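Local coordinates for protein precorrin-3 methylase (Rhodobacter capsulatus, PDB 3NUT) that probably methylates a precorrin intermediate on the pathway to adenosylcobalamin, and binds S-adenosyl-L-homocysteine, the spent form of the methyl donor, at residues A14-G19 and I42-R47; M122-A127 and A202-E207; G130-H135 and V228-N233. One frame throughout, in Å; residues are numbered along the deposited sequence.

Contact 1 of 3, residues A14-G19 and I42-R47; sequences AGLGPG and IPYVAR. With SAH (S-adenosyl-L-homocysteine), chain E.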
loop_
_atom_site.group_PDB
_atom_site.type_symbol
_atom_site.label_atom_id
_atom_site.label_comp_id
_atom_site.label_asym_id
_atom_site.label_seq_id
_atom_site.Cartn_x
_atom_site.Cartn_y
_atom_site.Cartn_z
ATOM N N ALA A 14 10.693 11.289 0.368
ATOM C CA ALA A 14 9.836 11.168 -0.797
ATOM C C ALA A 14 9.928 9.812 -1.492
ATOM O O ALA A 14 11.033 9.372 -1.855
ATOM C CB ALA A 14 10.201 12.275 -1.797
ATOM N N GLY A 15 8.778 9.174 -1.739
ATOM C CA GLY A 15 8.759 7.915 -2.472
ATOM C C GLY A 15 8.766 8.053 -3.995
ATOM O O GLY A 15 7.992 8.805 -4.573
ATOM N N LEU A 16 9.646 7.323 -4.652
ATOM C CA LEU A 16 9.769 7.419 -6.097
ATOM C C LEU A 16 8.966 6.375 -6.846
ATOM O O LEU A 16 9.098 6.284 -8.088
ATOM C CB LEU A 16 11.254 7.294 -6.505
ATOM C CG LEU A 16 12.224 8.366 -5.997
ATOM C CD1 LEU A 16 13.612 8.120 -6.507
ATOM C CD2 LEU A 16 11.817 9.767 -6.464
ATOM N N GLY A 17 8.142 5.585 -6.150
ATOM C CA GLY A 17 7.454 4.450 -6.801
ATOM C C GLY A 17 8.381 3.285 -7.203
ATOM O O GLY A 17 9.583 3.287 -6.895
ATOM N N PRO A 18 7.825 2.268 -7.894
ATOM C CA PRO A 18 8.614 1.074 -8.140
ATOM C C PRO A 18 9.560 1.144 -9.329
ATOM O O PRO A 18 10.239 0.164 -9.614
ATOM C CB PRO A 18 7.552 -0.018 -8.325
ATOM C CG PRO A 18 6.354 0.722 -8.844
ATOM C CD PRO A 18 6.450 2.148 -8.413
ATOM N N GLY A 19 9.627 2.276 -10.020
ATOM C CA GLY A 19 10.580 2.399 -11.126
ATOM C C GLY A 19 10.110 3.291 -12.246
ATOM O O GLY A 19 10.795 4.269 -12.581
ATOM N N ILE A 42 21.808 7.429 -6.137
ATOM C CA ILE A 42 21.940 8.267 -7.317
ATOM C C ILE A 42 21.335 7.730 -8.645
ATOM O O ILE A 42 20.711 8.484 -9.406
ATOM C CB ILE A 42 23.425 8.740 -7.477
ATOM C CG1 ILE A 42 23.892 9.493 -6.217
ATOM C CG2 ILE A 42 23.584 9.615 -8.698
ATOM C CD1 ILE A 42 23.181 10.857 -5.953
ATOM N N PRO A 43 21.503 6.432 -8.939
ATOM C CA PRO A 43 20.820 5.966 -10.168
ATOM C C PRO A 43 19.300 6.271 -10.174
ATOM O O PRO A 43 18.746 6.506 -11.226
ATOM C CB PRO A 43 21.092 4.464 -10.174
ATOM C CG PRO A 43 22.398 4.333 -9.462
ATOM C CD PRO A 43 22.390 5.394 -8.376
ATOM N N TYR A 44 18.663 6.352 -9.009
ATOM C CA TYR A 44 17.267 6.819 -8.932
ATOM C C TYR A 44 17.024 8.232 -9.447
ATOM O O TYR A 44 15.938 8.539 -9.915
ATOM C CB TYR A 44 16.721 6.748 -7.514
ATOM C CG TYR A 44 16.571 5.356 -6.954
ATOM C CD1 TYR A 44 16.468 4.244 -7.795
ATOM C CD2 TYR A 44 16.547 5.148 -5.564
ATOM C CE1 TYR A 44 16.327 2.976 -7.275
ATOM C CE2 TYR A 44 16.409 3.870 -5.028
ATOM C CZ TYR A 44 16.292 2.802 -5.899
ATOM O OH TYR A 44 16.174 1.548 -5.376
ATOM N N VAL A 45 18.024 9.099 -9.341
ATOM C CA VAL A 45 17.823 10.503 -9.660
ATOM C C VAL A 45 18.880 11.050 -10.615
ATOM O O VAL A 45 19.061 12.273 -10.737
ATOM C CB VAL A 45 17.728 11.349 -8.369
ATOM C CG1 VAL A 45 16.511 10.912 -7.538
ATOM C CG2 VAL A 45 19.008 11.249 -7.531
ATOM N N ALA A 46 19.560 10.138 -11.307
ATOM C CA ALA A 46 20.605 10.486 -12.300
ATOM C C ALA A 46 20.213 11.570 -13.307
ATOM O O ALA A 46 21.073 12.350 -13.704
ATOM C CB ALA A 46 21.120 9.212 -13.044
ATOM N N ARG A 47 18.935 11.638 -13.697
ATOM C CA ARG A 47 18.469 12.642 -14.675
ATOM C C ARG A 47 17.757 13.878 -14.089
ATOM O O ARG A 47 17.081 14.612 -14.809
ATOM C CB ARG A 47 17.598 11.987 -15.744
ATOM C CG ARG A 47 18.339 10.920 -16.620
ATOM C CD ARG A 47 17.342 9.952 -17.240
ATOM N NE ARG A 47 16.236 9.712 -16.304
ATOM C CZ ARG A 47 14.999 9.361 -16.657
ATOM N NH1 ARG A 47 14.693 9.176 -17.941
ATOM N NH2 ARG A 47 14.066 9.197 -15.719
HETATM N N SAH E . 9.834 1.464 0.172
HETATM C CA SAH E . 9.846 0.304 -0.772
HETATM C CB SAH E . 10.298 -0.980 -0.058
HETATM C CG SAH E . 11.806 -0.976 0.198
HETATM S SD SAH E . 12.479 -2.599 0.471
HETATM C C SAH E . 8.446 0.171 -1.245
HETATM O O SAH E . 7.635 0.841 -0.620
HETATM O OXT SAH E . 8.071 -0.547 -2.193
HETATM C "C5'" SAH E . 13.009 -3.064 -1.162
HETATM C "C4'" SAH E . 12.282 -4.335 -1.645
HETATM O "O4'" SAH E . 11.019 -3.967 -2.215
HETATM C "C3'" SAH E . 12.984 -5.161 -2.732
HETATM O "O3'" SAH E . 13.836 -6.200 -2.228
HETATM C "C2'" SAH E . 11.832 -5.802 -3.476
HETATM O "O2'" SAH E . 11.314 -6.953 -2.777
HETATM C "C1'" SAH E . 10.762 -4.729 -3.404
HETATM N N9 SAH E . 10.761 -3.873 -4.614
HETATM C C8 SAH E . 11.096 -2.569 -4.690
HETATM N N7 SAH E . 10.950 -2.119 -5.974
HETATM C C5 SAH E . 10.512 -3.147 -6.744
HETATM C C6 SAH E . 10.142 -3.376 -8.175
HETATM N N6 SAH E . 10.214 -2.391 -9.107
HETATM N N1 SAH E . 9.736 -4.616 -8.549
HETATM C C2 SAH E . 9.656 -5.623 -7.655
HETATM N N3 SAH E . 9.976 -5.481 -6.347
HETATM C C4 SAH E . 10.403 -4.296 -5.838
#
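Leu16 and Tyr44 bring the backbones of 14-19 and 42-47 closest, with their CA atoms 8.0 Å apart, so this meeting is made by side chains. Segment 14-19 leaves strand 10-15 through a classic beta bulge, in which Leu16 and Gly17 both face Gly87; segment 42-47 turns tightly, and Val45 N bonds to Ile42 O at 2.8 Å. Leu16 points toward 42-47. With CD1 anti to CA (chi2 -179°), its side chain is extended and lays that methyl on Tyr44, CD1 to CB 3.5 Å, coming obliquely to the ring beyond. The same methyl reaches Val45 CG1 at 4.2 Å. Val84 and Leu32 also pack on Leu16, while the Tyr44 hydroxyl is hydrogen-bonded to Asn61 and its ring lies edge-to-face with Tyr41. Further along, the carbonyl of Pro18 accepts from the adenine amino group, SAH N6 to Pro18 O 2.6 Å, with a rather bent N-H...O angle of 131°. This glycine- and proline-rich loop after the first strand of a parallel sheet is characteristic of the tetrapyrrole methylase fold, where it borders the cofactor site.

Contact 2 of 3, residues M122-A127 and A202-E207; sequences MLAAAA and AVTTPE. With SAH (S-adenosyl-L-homocysteine), chain E.
Val203 lies between the adenine of SAH and the helix residues Ala124 and Ala125. The flat purine is addressed at its N1 and N6 edge by the backbone of Val203: the amide N, practically in the ring plane, donates to N1 (Val203 N to SAH N1 2.9 Å, 144°), and the carbonyl receives the amino group (SAH N6 to Val203 O 3.0 Å). The side chain of Val203 stands off that plane, CB and CG2 to the same face, with CB 3.6 Å from SAH N1. No ring of the two segments stacks on the adenine. A second donor, Thr204 OG1, comes to Val203 O at 2.6 Å, in the carbonyl plane and on a lone pair; Thr204 OG1 is held in turn by the backbone N of Arg20. These groups belong to a type II turn from Ala202 to Thr205, whose closing carbonyl, Ala202 O, is approached from the same face by Thr205 N and Thr205 OG1.

The apolar side faces helix 121-129. CG1 of Val203, anti to the backbone N (chi1 175°), rests on the helix backbone at Ala124 O, 3.6 Å away, while CG2 touches Ala125 CB at 3.8 Å. Thr204 CG2 adds a looser touch on Ala124 CB, 4.2 Å off. Replacing Val203 with glycine would remove both methyls and is likely to open a gap beside Ala124 and Ala125, leaving the adenine-binding turn freer to shift.

Because main-chain atoms pair with an unprotonated N1 and an amino group, the turn is suited to recognising adenine by its donor and acceptor pattern, whereas its link to the helix is purely van der Waals.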
loop_
_atom_site.group_PDB
_atom_site.type_symbol
_atom_site.label_atom_id
_atom_site.label_comp_id
_atom_site.label_asym_id
_atom_site.label_seq_id
_atom_site.Cartn_x
_atom_site.Cartn_y
_atom_site.Cartn_z
ATOM N N MET A 122 4.444 -3.840 -3.794
ATOM C CA MET A 122 3.418 -4.886 -3.659
ATOM C C MET A 122 2.157 -4.595 -4.489
ATOM O O MET A 122 1.662 -5.458 -5.227
ATOM C CB MET A 122 3.056 -5.154 -2.190
ATOM C CG MET A 122 2.338 -4.022 -1.442
ATOM S SD MET A 122 2.051 -4.458 0.305
ATOM C CE MET A 122 0.983 -5.872 0.100
ATOM N N LEU A 123 1.676 -3.361 -4.369
ATOM C CA LEU A 123 0.459 -2.922 -5.029
ATOM C C LEU A 123 0.716 -2.693 -6.501
ATOM O O LEU A 123 -0.190 -2.841 -7.296
ATOM C CB LEU A 123 -0.097 -1.649 -4.363
ATOM C CG LEU A 123 -0.686 -1.777 -2.940
ATOM C CD1 LEU A 123 -1.379 -0.491 -2.557
ATOM C CD2 LEU A 123 -1.673 -2.922 -2.816
ATOM N N ALA A 124 1.949 -2.337 -6.865
ATOM C CA ALA A 124 2.274 -2.262 -8.268
ATOM C C ALA A 124 2.323 -3.682 -8.903
ATOM O O ALA A 124 1.858 -3.870 -10.031
ATOM C CB ALA A 124 3.534 -1.485 -8.515
ATOM N N ALA A 125 2.845 -4.663 -8.171
ATOM C CA ALA A 125 2.825 -6.072 -8.628
ATOM C C ALA A 125 1.416 -6.684 -8.629
ATOM O O ALA A 125 0.983 -7.291 -9.630
ATOM C CB ALA A 125 3.764 -6.917 -7.792
ATOM N N ALA A 126 0.703 -6.526 -7.517
ATOM C CA ALA A 126 -0.738 -6.800 -7.465
ATOM C C ALA A 126 -1.438 -6.266 -8.710
ATOM O O ALA A 126 -2.204 -6.987 -9.357
ATOM C CB ALA A 126 -1.351 -6.169 -6.232
ATOM N N ALA A 127 -1.175 -5.006 -9.054
ATOM C CA ALA A 127 -1.776 -4.439 -10.261
ATOM C C ALA A 127 -1.405 -5.255 -11.535
ATOM O O ALA A 127 -2.265 -5.571 -12.334
ATOM C CB ALA A 127 -1.390 -2.994 -10.419
ATOM N N ALA A 202 10.943 -7.128 -10.978
ATOM C CA ALA A 202 11.268 -5.877 -11.680
ATOM C C ALA A 202 10.011 -5.209 -12.199
ATOM O O ALA A 202 9.932 -4.796 -13.364
ATOM C CB ALA A 202 12.277 -6.115 -12.843
ATOM N N VAL A 203 9.031 -5.109 -11.312
ATOM C CA VAL A 203 7.701 -4.656 -11.690
ATOM C C VAL A 203 7.738 -3.194 -12.151
ATOM O O VAL A 203 8.339 -2.351 -11.496
ATOM C CB VAL A 203 6.713 -4.884 -10.545
ATOM C CG1 VAL A 203 5.367 -4.301 -10.884
ATOM C CG2 VAL A 203 6.579 -6.362 -10.304
ATOM N N THR A 204 7.119 -2.954 -13.308
ATOM C CA THR A 204 7.021 -1.654 -14.010
ATOM C C THR A 204 8.276 -1.283 -14.788
ATOM O O THR A 204 8.379 -0.171 -15.309
ATOM C CB THR A 204 6.626 -0.436 -13.102
ATOM O OG1 THR A 204 7.780 0.034 -12.404
ATOM C CG2 THR A 204 5.514 -0.779 -12.129
ATOM N N THR A 205 9.245 -2.188 -14.836
ATOM C CA THR A 205 10.465 -1.931 -15.597
ATOM C C THR A 205 10.353 -2.762 -16.869
ATOM O O THR A 205 9.414 -3.573 -17.002
ATOM C CB THR A 205 11.754 -2.332 -14.869
ATOM O OG1 THR A 205 11.962 -3.737 -15.054
ATOM C CG2 THR A 205 11.717 -1.984 -13.381
ATOM N N PRO A 206 11.295 -2.562 -17.816
ATOM C CA PRO A 206 11.136 -3.315 -19.051
ATOM C C PRO A 206 11.504 -4.789 -18.865
ATOM O O PRO A 206 11.172 -5.612 -19.716
ATOM C CB PRO A 206 12.074 -2.584 -20.015
ATOM C CG PRO A 206 12.145 -1.162 -19.428
ATOM C CD PRO A 206 12.282 -1.479 -17.977
ATOM N N GLU A 207 12.139 -5.104 -17.736
ATOM C CA GLU A 207 12.476 -6.474 -17.397
ATOM C C GLU A 207 11.530 -7.058 -16.346
ATOM O O GLU A 207 11.882 -7.988 -15.624
ATOM C CB GLU A 207 13.961 -6.628 -17.007
ATOM C CG GLU A 207 14.527 -5.545 -16.072
ATOM C CD GLU A 207 15.097 -4.316 -16.804
ATOM O OE1 GLU A 207 15.093 -3.213 -16.205
ATOM O OE2 GLU A 207 15.566 -4.446 -17.961
HETATM N N SAH E . 9.834 1.464 0.172
HETATM C CA SAH E . 9.846 0.304 -0.772
HETATM C CB SAH E . 10.298 -0.980 -0.058
HETATM C CG SAH E . 11.806 -0.976 0.198
HETATM S SD SAH E . 12.479 -2.599 0.471
HETATM C C SAH E . 8.446 0.171 -1.245
HETATM O O SAH E . 7.635 0.841 -0.620
HETATM O OXT SAH E . 8.071 -0.547 -2.193
HETATM C "C5'" SAH E . 13.009 -3.064 -1.162
HETATM C "C4'" SAH E . 12.282 -4.335 -1.645
HETATM O "O4'" SAH E . 11.019 -3.967 -2.215
HETATM C "C3'" SAH E . 12.984 -5.161 -2.732
HETATM O "O3'" SAH E . 13.836 -6.200 -2.228
HETATM C "C2'" SAH E . 11.832 -5.802 -3.476
HETATM O "O2'" SAH E . 11.314 -6.953 -2.777
HETATM C "C1'" SAH E . 10.762 -4.729 -3.404
HETATM N N9 SAH E . 10.761 -3.873 -4.614
HETATM C C8 SAH E . 11.096 -2.569 -4.690
HETATM N N7 SAH E . 10.950 -2.119 -5.974
HETATM C C5 SAH E . 10.512 -3.147 -6.744
HETATM C C6 SAH E . 10.142 -3.376 -8.175
HETATM N N6 SAH E . 10.214 -2.391 -9.107
HETATM N N1 SAH E . 9.736 -4.616 -8.549
HETATM C C2 SAH E . 9.656 -5.623 -7.655
HETATM N N3 SAH E . 9.976 -5.481 -6.347
HETATM C C4 SAH E . 10.403 -4.296 -5.838
#

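Contact 3 of 3, residues G130-H135 and V228-N233; sequences GAPLGH and VVLVGN
Pro132 and Leu133 pack down on Leu230 of strand 227-231, which runs third across the five-stranded mixed sheet (137-141, 165-169, 227-231, 196-201, 209-214) of the C-terminal half of this tetrapyrrole methylase fold. They sit in a type I turn from Ala131 to Gly134 that follows helix 121-129, with Gly130 at positive phi where the chain leaves the helix. The turn is closed by a long bond, Gly134 N to Ala131 O 3.3 Å.

Apolar packing dominates. Leu230, its CG anti to the carbonyl carbon (chi1 -52°), points its fork at the turn, and with CD1 anti to CA (chi2 173°) the two methyls divide the partners: one meets the proline ring obliquely, the other meets a leucine crossing at about a right angle. The nearest CA atoms belong to Pro132 and Gly232, 6.1 Å apart, close enough for the turn to lie against the end of the strand. Ala126 and Met122 of helix 121-129 flank the same methyl of Leu133, CD1, from the helix.

A polar neighbour lies at the far end. His135 and Asn233 approach at about a right angle, ring and amide planes 70° apart, with the Asn233 amide beside the CB of the histidine. Asn233 N is held by Thr236 OG1, and Arg155 of the second subunit packs on the asparagine side chain. Ala131 likewise meets Ala95 of that subunit, which places this buried contact next to the dimer interface.

The fork of Leu230 ends with CD1 3.6 Å from Pro132 CG and CD2 4.0 Å from Leu133 CD1.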
loop_
_atom_site.group_PDB
_atom_site.type_symbol
_atom_site.label_atom_id
_atom_site.label_comp_id
_atom_site.label_asym_id
_atom_site.label_seq_id
_atom_site.Cartn_x
_atom_site.Cartn_y
_atom_site.Cartn_z
ATOM N N GLY A 130 -3.306 -8.511 -11.562
ATOM C CA GLY A 130 -4.751 -8.444 -11.387
ATOM C C GLY A 130 -5.165 -7.932 -10.019
ATOM O O GLY A 130 -5.077 -6.745 -9.730
ATOM N N ALA A 131 -5.613 -8.827 -9.153
ATOM C CA ALA A 131 -6.086 -8.402 -7.851
ATOM C C ALA A 131 -5.788 -9.396 -6.703
ATOM O O ALA A 131 -6.682 -9.761 -5.937
ATOM C CB ALA A 131 -7.581 -8.085 -7.944
ATOM N N PRO A 132 -4.520 -9.822 -6.564
ATOM C CA PRO A 132 -4.167 -10.798 -5.523
ATOM C C PRO A 132 -4.257 -10.319 -4.062
ATOM O O PRO A 132 -4.342 -11.149 -3.150
ATOM C CB PRO A 132 -2.726 -11.157 -5.863
ATOM C CG PRO A 132 -2.231 -10.011 -6.670
ATOM C CD PRO A 132 -3.381 -9.519 -7.441
ATOM N N LEU A 133 -4.245 -9.006 -3.842
ATOM C CA LEU A 133 -4.320 -8.472 -2.492
ATOM C C LEU A 133 -5.651 -7.768 -2.292
ATOM O O LEU A 133 -5.792 -6.855 -1.456
ATOM C CB LEU A 133 -3.144 -7.511 -2.217
ATOM C CG LEU A 133 -1.741 -8.083 -2.356
ATOM C CD1 LEU A 133 -0.756 -6.976 -2.686
ATOM C CD2 LEU A 133 -1.295 -8.862 -1.122
ATOM N N GLY A 134 -6.637 -8.204 -3.068
ATOM C CA GLY A 134 -7.992 -7.663 -2.983
ATOM C C GLY A 134 -8.667 -7.833 -1.630
ATOM O O GLY A 134 -9.554 -7.054 -1.273
ATOM N N HIS A 135 -8.271 -8.864 -0.889
ATOM C CA HIS A 135 -8.812 -9.097 0.443
ATOM C C HIS A 135 -7.769 -8.722 1.487
ATOM O O HIS A 135 -6.664 -8.330 1.127
ATOM C CB HIS A 135 -9.199 -10.570 0.604
ATOM C CG HIS A 135 -10.539 -10.911 0.029
ATOM N ND1 HIS A 135 -10.907 -10.575 -1.261
ATOM C CD2 HIS A 135 -11.594 -11.579 0.562
ATOM C CE1 HIS A 135 -12.133 -11.010 -1.491
ATOM N NE2 HIS A 135 -12.569 -11.627 -0.405
ATOM N N VAL A 228 9.211 -9.126 -5.522
ATOM C CA VAL A 228 8.309 -9.092 -4.403
ATOM C C VAL A 228 7.404 -10.322 -4.567
ATOM O O VAL A 228 6.962 -10.645 -5.678
ATOM C CB VAL A 228 7.536 -7.728 -4.308
ATOM C CG1 VAL A 228 6.624 -7.498 -5.507
ATOM C CG2 VAL A 228 6.728 -7.642 -3.017
ATOM N N VAL A 229 7.151 -11.013 -3.470
ATOM C CA VAL A 229 6.472 -12.299 -3.531
ATOM C C VAL A 229 5.089 -12.170 -2.900
ATOM O O VAL A 229 4.947 -11.783 -1.726
ATOM C CB VAL A 229 7.311 -13.423 -2.837
ATOM C CG1 VAL A 229 6.578 -14.781 -2.875
ATOM C CG2 VAL A 229 8.716 -13.523 -3.445
ATOM N N LEU A 230 4.072 -12.477 -3.693
ATOM C CA LEU A 230 2.707 -12.386 -3.234
ATOM C C LEU A 230 2.179 -13.776 -2.929
ATOM O O LEU A 230 2.345 -14.703 -3.710
ATOM C CB LEU A 230 1.811 -11.683 -4.257
ATOM C CG LEU A 230 2.262 -10.317 -4.792
ATOM C CD1 LEU A 230 1.334 -9.863 -5.906
ATOM C CD2 LEU A 230 2.370 -9.242 -3.708
ATOM N N VAL A 231 1.565 -13.901 -1.764
ATOM C CA VAL A 231 0.948 -15.124 -1.337
ATOM C C VAL A 231 -0.543 -14.846 -1.227
ATOM O O VAL A 231 -0.945 -13.920 -0.532
ATOM C CB VAL A 231 1.494 -15.568 0.040
ATOM C CG1 VAL A 231 1.065 -16.998 0.333
ATOM C CG2 VAL A 231 3.003 -15.466 0.073
ATOM N N GLY A 232 -1.363 -15.645 -1.910
ATOM C CA GLY A 232 -2.810 -15.472 -1.831
ATOM C C GLY A 232 -3.426 -15.833 -0.486
ATOM O O GLY A 232 -2.720 -16.282 0.428
ATOM N N ASN A 233 -4.731 -15.579 -0.352
ATOM C CA ASN A 233 -5.566 -16.218 0.672
ATOM C C ASN A 233 -5.713 -17.697 0.249
ATOM O O ASN A 233 -5.246 -18.104 -0.827
ATOM C CB ASN A 233 -6.986 -15.615 0.690
ATOM C CG ASN A 233 -7.030 -14.170 1.150
ATOM O OD1 ASN A 233 -7.031 -13.870 2.352
ATOM N ND2 ASN A 233 -7.120 -13.259 0.195
#

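Contact 1 is partly buried and belongs to the N-terminal parallel sheet, whereas contacts 2 and 3 are buried and adjoin the C-terminal mixed sheet. Contacts 1 and 2 share the cofactor: the adenine amino group bonds to carbonyls from both, and Pro18 CG packs on Ala124 CB at 3.6 Å, joining the two halves. Contacts 2 and 3 share helix 121-129 and the turn directly after it, with Met122 CE 3.5 Å from Leu133 CD1, and both touch the second subunit. Apolar touches carry most of each; contact 3 adds a histidine beside an asparagine amide, and within these segments ligand hydrogen bonds come from the main chain of contacts 1 and 2. Contacts 1 and 3 do not meet.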